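Local coordinates for 6-phospho-alpha-glucosidase (Merdibacter massiliensis, PDB 6VC6), which probably hydrolyses 6-phospho-alpha-glucosides to release glucose 6-phosphate, using NAD and a manganese ion as cofactors, at residues Arg93-Gly104 / Phe274-Asp285. Numbering follows the deposited sequence.
Sequences RREDEHISLHLG and FSHLNPDYTRAD. With G6P (6-O-phosphono-alpha-D-glucopyranose), chain F.
R93 and R283 meet at the sugar phosphate, at the polar end of a mixed, partly buried contact between helix 89-102 and the loop between helices 270-275 and 283-289, together with the helix ends it joins. R93, extended from CG to NE, grips the phosphate edge-on, NH1 and NH2 hydrogen-bonding to G6P O1P and O2P (NH2 to O2P 2.8 Å), with the phosphorus in the guanidinium plane. R283 NE donates to O2P over 3.0 Å, the guanidinium planes standing 74° apart. E97 links this end to the start of helix 283-289: its OE1 accepts from T282 OG1, nearly along the C-O axis, and from A284 N at 2.9 Å on the syn lone pair, while OE2 pairs with R93 NE. T282 is the N-cap, and its own N is bound by D285 OD2 on the anti lone pair; the syn lone pair receives H98 NE2, nearly straight (176°) and in the ring plane, a His-carboxylate pair. R94 NE forms a salt bridge with D285 OD1, on its syn lone pair. Farther along the helix the contact becomes apolar at L101: CB lies 3.8 Å from P279 CB, and CD2 3.9 Å from L277 CB. The helix ends in a Schellman motif at G104, whose carbonyl O sits over one face of the F274 ring.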
ATOM      1  N   ARG A  93     -11.480   9.596   2.503  1.00 35.69           N
ATOM      2  CA  ARG A  93     -11.349   8.893   1.230  1.00 42.04           C
ATOM      3  C   ARG A  93     -12.582   9.115   0.366  1.00 35.98           C
ATOM      4  O   ARG A  93     -12.482   9.227  -0.862  1.00 35.85           O
ATOM      5  CB  ARG A  93     -11.120   7.400   1.467  1.00 35.23           C
ATOM      6  CG  ARG A  93     -10.990   6.584   0.186  1.00 34.89           C
ATOM      7  CD  ARG A  93     -10.880   5.092   0.469  1.00 37.52           C
ATOM      8  NE  ARG A  93     -10.674   4.318  -0.752  1.00 35.44           N
ATOM      9  CZ  ARG A  93     -10.495   3.001  -0.784  1.00 39.18           C
ATOM     10  NH1 ARG A  93     -10.496   2.302   0.343  1.00 36.16           N
ATOM     11  NH2 ARG A  93     -10.315   2.382  -1.942  1.00 35.07           N
ATOM     12  N   ARG A  94     -13.756   9.185   0.996  1.00 38.81           N
ATOM     13  CA  ARG A  94     -14.983   9.500   0.274  1.00 40.92           C
ATOM     14  C   ARG A  94     -14.897  10.879  -0.371  1.00 38.18           C
ATOM     15  O   ARG A  94     -15.266  11.058  -1.537  1.00 39.07           O
ATOM     16  CB  ARG A  94     -16.174   9.418   1.228  1.00 44.73           C
ATOM     17  CG  ARG A  94     -17.530   9.334   0.554  1.00 44.95           C
ATOM     18  CD  ARG A  94     -18.630   9.176   1.591  1.00 48.99           C
ATOM     19  NE  ARG A  94     -19.923   8.884   0.984  1.00 54.29           N
ATOM     20  CZ  ARG A  94     -20.783   9.811   0.573  1.00 57.82           C
ATOM     21  NH1 ARG A  94     -20.485  11.097   0.706  1.00 56.77           N
ATOM     22  NH2 ARG A  94     -21.938   9.454   0.031  1.00 61.33           N
ATOM     23  N   GLU A  95     -14.406  11.869   0.381  1.00 35.71           N
ATOM     24  CA  GLU A  95     -14.266  13.216  -0.163  1.00 38.08           C
ATOM     25  C   GLU A  95     -13.236  13.254  -1.286  1.00 41.76           C
ATOM     26  O   GLU A  95     -13.407  13.986  -2.267  1.00 42.40           O
ATOM     27  CB  GLU A  95     -13.883  14.194   0.948  1.00 40.21           C
ATOM     28  CG  GLU A  95     -14.915  14.316   2.058  1.00 39.35           C
ATOM     29  CD  GLU A  95     -16.103  15.171   1.660  1.00 49.24           C
ATOM     30  OE1 GLU A  95     -15.971  15.969   0.709  1.00 48.17           O
ATOM     31  OE2 GLU A  95     -17.168  15.048   2.301  1.00 58.03           O
ATOM     32  N   ASP A  96     -12.156  12.477  -1.155  1.00 37.17           N
ATOM     33  CA  ASP A  96     -11.165  12.396  -2.222  1.00 41.30           C
ATOM     34  C   ASP A  96     -11.793  11.891  -3.516  1.00 39.11           C
ATOM     35  O   ASP A  96     -11.533  12.433  -4.597  1.00 37.11           O
ATOM     36  CB  ASP A  96     -10.015  11.478  -1.806  1.00 40.14           C
ATOM     37  CG  ASP A  96      -9.219  12.025  -0.636  1.00 50.78           C
ATOM     38  OD1 ASP A  96      -9.271  13.248  -0.392  1.00 51.65           O
ATOM     39  OD2 ASP A  96      -8.540  11.224   0.039  1.00 49.88           O
ATOM     40  N   GLU A  97     -12.628  10.856  -3.423  1.00 38.99           N
ATOM     41  CA  GLU A  97     -13.192  10.247  -4.621  1.00 39.49           C
ATOM     42  C   GLU A  97     -14.350  11.064  -5.179  1.00 39.03           C
ATOM     43  O   GLU A  97     -14.446  11.252  -6.397  1.00 34.65           O
ATOM     44  CB  GLU A  97     -13.640   8.817  -4.309  1.00 38.51           C
ATOM     45  CG  GLU A  97     -12.502   7.810  -4.205  1.00 35.51           C
ATOM     46  CD  GLU A  97     -12.927   6.551  -3.474  1.00 42.92           C
ATOM     47  OE1 GLU A  97     -14.087   6.502  -3.018  1.00 43.56           O
ATOM     48  OE2 GLU A  97     -12.113   5.609  -3.355  1.00 41.02           O
ATOM     49  N   HIS A  98     -15.231  11.564  -4.309  1.00 38.20           N
ATOM     50  CA  HIS A  98     -16.424  12.264  -4.778  1.00 40.32           C
ATOM     51  C   HIS A  98     -16.063  13.568  -5.478  1.00 38.90           C
ATOM     52  O   HIS A  98     -16.541  13.847  -6.584  1.00 39.71           O
ATOM     53  CB  HIS A  98     -17.371  12.533  -3.607  1.00 40.05           C
ATOM     54  CG  HIS A  98     -18.317  11.408  -3.321  1.00 45.64           C
ATOM     55  ND1 HIS A  98     -19.684  11.534  -3.446  1.00 51.77           N
ATOM     56  CD2 HIS A  98     -18.091  10.135  -2.920  1.00 41.31           C
ATOM     57  CE1 HIS A  98     -20.260  10.386  -3.132  1.00 49.03           C
ATOM     58  NE2 HIS A  98     -19.315   9.520  -2.809  1.00 44.44           N
ATOM     59  N   ILE A  99     -15.211  14.378  -4.848  1.00 38.31           N
ATOM     60  CA  ILE A  99     -14.927  15.712  -5.367  1.00 38.73           C
ATOM     61  C   ILE A  99     -14.187  15.631  -6.697  1.00 36.95           C
ATOM     62  O   ILE A  99     -14.451  16.414  -7.617  1.00 37.34           O
ATOM     63  CB  ILE A  99     -14.147  16.528  -4.320  1.00 40.48           C
ATOM     64  CG1 ILE A  99     -15.019  16.752  -3.081  1.00 38.25           C
ATOM     65  CG2 ILE A  99     -13.685  17.855  -4.903  1.00 40.31           C
ATOM     66  CD1 ILE A  99     -14.267  17.265  -1.873  1.00 41.05           C
ATOM     67  N   SER A 100     -13.258  14.680  -6.827  1.00 36.85           N
ATOM     68  CA  SER A 100     -12.553  14.507  -8.095  1.00 33.94           C
ATOM     69  C   SER A 100     -13.519  14.119  -9.208  1.00 35.77           C
ATOM     70  O   SER A 100     -13.491  14.699 -10.301  1.00 32.65           O
ATOM     71  CB  SER A 100     -11.454  13.455  -7.945  1.00 34.79           C
ATOM     72  OG  SER A 100     -10.502  13.839  -6.968  1.00 37.31           O
ATOM     73  N   LEU A 101     -14.388  13.141  -8.944  1.00 38.87           N
ATOM     74  CA  LEU A 101     -15.325  12.688  -9.966  1.00 36.03           C
ATOM     75  C   LEU A 101     -16.361  13.758 -10.286  1.00 39.67           C
ATOM     76  O   LEU A 101     -16.755  13.920 -11.446  1.00 37.44           O
ATOM     77  CB  LEU A 101     -16.005  11.395  -9.517  1.00 38.26           C
ATOM     78  CG  LEU A 101     -15.105  10.158  -9.478  1.00 39.16           C
ATOM     79  CD1 LEU A 101     -15.742   9.050  -8.654  1.00 39.22           C
ATOM     80  CD2 LEU A 101     -14.799   9.676 -10.888  1.00 33.88           C
ATOM     81  N   HIS A 102     -16.812  14.500  -9.270  1.00 37.60           N
ATOM     82  CA  HIS A 102     -17.759  15.583  -9.509  1.00 42.26           C
ATOM     83  C   HIS A 102     -17.153  16.702 -10.345  1.00 43.04           C
ATOM     84  O   HIS A 102     -17.896  17.481 -10.951  1.00 40.12           O
ATOM     85  CB  HIS A 102     -18.268  16.147  -8.179  1.00 40.56           C
ATOM     86  CG  HIS A 102     -19.249  15.258  -7.478  1.00 58.48           C
ATOM     87  ND1 HIS A 102     -20.324  14.684  -8.119  1.00 62.97           N
ATOM     88  CD2 HIS A 102     -19.319  14.851  -6.188  1.00 62.28           C
ATOM     89  CE1 HIS A 102     -21.013  13.958  -7.256  1.00 64.44           C
ATOM     90  NE2 HIS A 102     -20.423  14.042  -6.077  1.00 62.30           N
ATOM     91  N   LEU A 103     -15.824  16.798 -10.395  1.00 43.57           N
ATOM     92  CA  LEU A 103     -15.142  17.841 -11.148  1.00 39.29           C
ATOM     93  C   LEU A 103     -14.523  17.325 -12.441  1.00 34.08           C
ATOM     94  O   LEU A 103     -13.734  18.040 -13.067  1.00 37.01           O
ATOM     95  CB  LEU A 103     -14.075  18.505 -10.275  1.00 41.64           C
ATOM     96  CG  LEU A 103     -14.623  19.386  -9.151  1.00 41.14           C
ATOM     97  CD1 LEU A 103     -13.507  19.849  -8.228  1.00 37.56           C
ATOM     98  CD2 LEU A 103     -15.383  20.577  -9.722  1.00 42.89           C
ATOM     99  N   GLY A 104     -14.853  16.104 -12.853  1.00 34.80           N
ATOM    100  CA  GLY A 104     -14.467  15.617 -14.162  1.00 34.81           C
ATOM    101  C   GLY A 104     -13.136  14.907 -14.250  1.00 36.88           C
ATOM    102  O   GLY A 104     -12.560  14.845 -15.342  1.00 35.04           O
ATOM    103  N   PHE A 274     -12.550   6.764 -16.118  1.00 35.85           N
ATOM    104  CA  PHE A 274     -13.436   7.796 -15.589  1.00 42.71           C
ATOM    105  C   PHE A 274     -14.878   7.567 -16.026  1.00 43.33           C
ATOM    106  O   PHE A 274     -15.811   7.795 -15.249  1.00 39.12           O
ATOM    107  CB  PHE A 274     -12.959   9.179 -16.032  1.00 36.63           C
ATOM    108  CG  PHE A 274     -13.958  10.276 -15.779  1.00 40.51           C
ATOM    109  CD1 PHE A 274     -14.068  10.854 -14.526  1.00 35.10           C
ATOM    110  CD2 PHE A 274     -14.785  10.730 -16.796  1.00 38.77           C
ATOM    111  CE1 PHE A 274     -14.986  11.861 -14.288  1.00 43.17           C
ATOM    112  CE2 PHE A 274     -15.705  11.735 -16.564  1.00 39.23           C
ATOM    113  CZ  PHE A 274     -15.805  12.302 -15.308  1.00 36.93           C
ATOM    114  N   SER A 275     -15.078   7.113 -17.266  1.00 38.43           N
ATOM    115  CA  SER A 275     -16.408   6.942 -17.838  1.00 49.53           C
ATOM    116  C   SER A 275     -17.238   5.897 -17.106  1.00 50.32           C
ATOM    117  O   SER A 275     -18.469   5.919 -17.212  1.00 51.54           O
ATOM    118  CB  SER A 275     -16.297   6.567 -19.317  1.00 45.37           C
ATOM    119  OG  SER A 275     -15.699   5.293 -19.473  1.00 60.56           O
ATOM    120  N   HIS A 276     -16.588   4.953 -16.424  1.00 46.16           N
ATOM    121  CA  HIS A 276     -17.277   3.836 -15.791  1.00 49.25           C
ATOM    122  C   HIS A 276     -17.261   3.922 -14.268  1.00 50.11           C
ATOM    123  O   HIS A 276     -17.499   2.917 -13.592  1.00 54.08           O
ATOM    124  CB  HIS A 276     -16.668   2.512 -16.255  1.00 50.13           C
ATOM    125  CG  HIS A 276     -16.843   2.249 -17.719  1.00 56.20           C
ATOM    126  ND1 HIS A 276     -16.133   2.927 -18.686  1.00 56.07           N
ATOM    127  CD2 HIS A 276     -17.651   1.387 -18.379  1.00 52.17           C
ATOM    128  CE1 HIS A 276     -16.495   2.492 -19.880  1.00 54.31           C
ATOM    129  NE2 HIS A 276     -17.414   1.556 -19.722  1.00 54.57           N
ATOM    130  N   LEU A 277     -16.991   5.101 -13.716  1.00 46.71           N
ATOM    131  CA  LEU A 277     -16.972   5.309 -12.275  1.00 44.15           C
ATOM    132  C   LEU A 277     -18.201   6.103 -11.858  1.00 46.28           C
ATOM    133  O   LEU A 277     -18.484   7.163 -12.427  1.00 47.82           O
ATOM    134  CB  LEU A 277     -15.696   6.036 -11.840  1.00 42.66           C
ATOM    135  CG  LEU A 277     -14.417   5.197 -11.816  1.00 46.04           C
ATOM    136  CD1 LEU A 277     -13.213   6.054 -11.451  1.00 42.13           C
ATOM    137  CD2 LEU A 277     -14.554   4.021 -10.862  1.00 40.01           C
ATOM    138  N   ASN A 278     -18.926   5.588 -10.871  1.00 43.60           N
ATOM    139  CA  ASN A 278     -20.102   6.276 -10.353  1.00 43.07           C
ATOM    140  C   ASN A 278     -19.666   7.430  -9.457  1.00 48.03           C
ATOM    141  O   ASN A 278     -19.022   7.191  -8.429  1.00 43.03           O
ATOM    142  CB  ASN A 278     -20.985   5.307  -9.575  1.00 47.08           C
ATOM    143  CG  ASN A 278     -22.377   5.856  -9.316  1.00 43.22           C
ATOM    144  OD1 ASN A 278     -22.587   7.069  -9.282  1.00 43.71           O
ATOM    145  ND2 ASN A 278     -23.338   4.958  -9.131  1.00 44.82           N
ATOM    146  N   PRO A 279     -19.992   8.680  -9.799  1.00 40.69           N
ATOM    147  CA  PRO A 279     -19.529   9.808  -8.975  1.00 41.59           C
ATOM    148  C   PRO A 279     -20.232   9.921  -7.632  1.00 46.66           C
ATOM    149  O   PRO A 279     -19.700  10.581  -6.732  1.00 46.02           O
ATOM    150  CB  PRO A 279     -19.819  11.035  -9.854  1.00 40.90           C
ATOM    151  CG  PRO A 279     -20.128  10.489 -11.228  1.00 42.64           C
ATOM    152  CD  PRO A 279     -20.706   9.132 -11.002  1.00 41.58           C
ATOM    153  N   ASP A 280     -21.403   9.304  -7.464  1.00 42.13           N
ATOM    154  CA  ASP A 280     -22.181   9.453  -6.241  1.00 48.39           C
ATOM    155  C   ASP A 280     -22.112   8.238  -5.323  1.00 40.21           C
ATOM    156  O   ASP A 280     -22.492   8.346  -4.153  1.00 42.61           O
ATOM    157  CB  ASP A 280     -23.644   9.759  -6.583  1.00 44.27           C
ATOM    158  CG  ASP A 280     -23.836  11.173  -7.098  1.00 46.77           C
ATOM    159  OD1 ASP A 280     -23.425  12.122  -6.397  1.00 55.83           O
ATOM    160  OD2 ASP A 280     -24.392  11.339  -8.204  1.00 47.13           O
ATOM    161  N   TYR A 281     -21.649   7.092  -5.818  1.00 40.33           N
ATOM    162  CA  TYR A 281     -21.409   5.905  -4.995  1.00 41.52           C
ATOM    163  C   TYR A 281     -20.038   5.363  -5.385  1.00 43.00           C
ATOM    164  O   TYR A 281     -19.897   4.693  -6.412  1.00 43.39           O
ATOM    165  CB  TYR A 281     -22.502   4.857  -5.181  1.00 43.59           C
ATOM    166  CG  TYR A 281     -22.416   3.718  -4.189  1.00 42.76           C
ATOM    167  CD1 TYR A 281     -22.878   3.869  -2.887  1.00 41.49           C
ATOM    168  CD2 TYR A 281     -21.868   2.494  -4.552  1.00 40.90           C
ATOM    169  CE1 TYR A 281     -22.801   2.832  -1.977  1.00 42.88           C
ATOM    170  CE2 TYR A 281     -21.786   1.451  -3.648  1.00 41.58           C
ATOM    171  CZ  TYR A 281     -22.253   1.626  -2.362  1.00 43.86           C
ATOM    172  OH  TYR A 281     -22.173   0.592  -1.457  1.00 46.17           O
ATOM    173  N   THR A 282     -19.033   5.651  -4.564  1.00 43.81           N
ATOM    174  CA  THR A 282     -17.647   5.386  -4.909  1.00 43.38           C
ATOM    175  C   THR A 282     -17.121   4.163  -4.161  1.00 42.65           C
ATOM    176  O   THR A 282     -17.835   3.508  -3.396  1.00 41.89           O
ATOM    177  CB  THR A 282     -16.788   6.617  -4.616  1.00 39.23           C
ATOM    178  OG1 THR A 282     -16.811   6.892  -3.210  1.00 38.05           O
ATOM    179  CG2 THR A 282     -17.318   7.825  -5.372  1.00 40.14           C
ATOM    180  N   ARG A 283     -15.842   3.856  -4.395  1.00 45.18           N
ATOM    181  CA  ARG A 283     -15.226   2.684  -3.778  1.00 40.49           C
ATOM    182  C   ARG A 283     -15.177   2.817  -2.261  1.00 40.00           C
ATOM    183  O   ARG A 283     -15.322   1.823  -1.540  1.00 39.47           O
ATOM    184  CB  ARG A 283     -13.822   2.476  -4.350  1.00 46.36           C
ATOM    185  CG  ARG A 283     -13.029   1.354  -3.696  1.00 40.63           C
ATOM    186  CD  ARG A 283     -13.743   0.016  -3.803  1.00 43.28           C
ATOM    187  NE  ARG A 283     -13.034  -1.035  -3.077  1.00 43.83           N
ATOM    188  CZ  ARG A 283     -13.529  -2.243  -2.834  1.00 47.05           C
ATOM    189  NH1 ARG A 283     -14.744  -2.562  -3.258  1.00 44.16           N
ATOM    190  NH2 ARG A 283     -12.809  -3.134  -2.165  1.00 35.82           N
ATOM    191  N   ALA A 284     -14.972   4.037  -1.757  1.00 39.91           N
ATOM    192  CA  ALA A 284     -15.004   4.252  -0.314  1.00 39.93           C
ATOM    193  C   ALA A 284     -16.363   3.881   0.263  1.00 43.54           C
ATOM    194  O   ALA A 284     -16.450   3.345   1.374  1.00 41.08           O
ATOM    195  CB  ALA A 284     -14.659   5.703   0.014  1.00 40.49           C
ATOM    196  N   ASP A 285     -17.438   4.153  -0.483  1.00 41.18           N
ATOM    197  CA  ASP A 285     -18.763   3.724  -0.051  1.00 43.37           C
ATOM    198  C   ASP A 285     -18.903   2.208  -0.127  1.00 42.49           C
ATOM    199  O   ASP A 285     -19.573   1.598   0.715  1.00 40.01           O
ATOM    200  CB  ASP A 285     -19.838   4.407  -0.897  1.00 39.85           C
ATOM    201  CG  ASP A 285     -19.804   5.917  -0.774  1.00 45.23           C
ATOM    202  OD1 ASP A 285     -19.877   6.424   0.366  1.00 41.69           O
ATOM    203  OD2 ASP A 285     -19.703   6.598  -1.817  1.00 42.00           O
TER
HETATM  204  C1  G6P F 502      -4.634  -2.577  -3.709  1.00 41.07           C
HETATM  205  C2  G6P F 502      -3.398  -1.802  -3.234  1.00 40.99           C
HETATM  206  C3  G6P F 502      -3.601  -1.023  -1.946  1.00 37.01           C
HETATM  207  C4  G6P F 502      -4.961  -0.368  -1.978  1.00 44.51           C
HETATM  208  C5  G6P F 502      -5.996  -1.474  -1.907  1.00 39.51           C
HETATM  209  C6  G6P F 502      -7.389  -0.876  -2.053  1.00 40.70           C
HETATM  210  O1  G6P F 502      -4.299  -3.964  -3.855  1.00 46.74           O
HETATM  211  O2  G6P F 502      -2.305  -2.714  -3.061  1.00 42.25           O
HETATM  212  O3  G6P F 502      -2.582  -0.030  -1.791  1.00 41.11           O
HETATM  213  O4  G6P F 502      -5.098   0.502  -0.850  1.00 36.86           O
HETATM  214  O5  G6P F 502      -5.850  -2.453  -2.943  1.00 43.75           O
HETATM  215  O6  G6P F 502      -8.327  -1.742  -1.424  1.00 48.85           O
HETATM  216  P   G6P F 502      -9.830  -1.247  -1.137  1.00 39.36           P
HETATM  217  O1P G6P F 502      -9.698  -0.505   0.171  1.00 38.52           O
HETATM  218  O2P G6P F 502     -10.174  -0.373  -2.321  1.00 37.92           O
HETATM  219  O3P G6P F 502     -10.627  -2.528  -1.074  1.00 38.09           O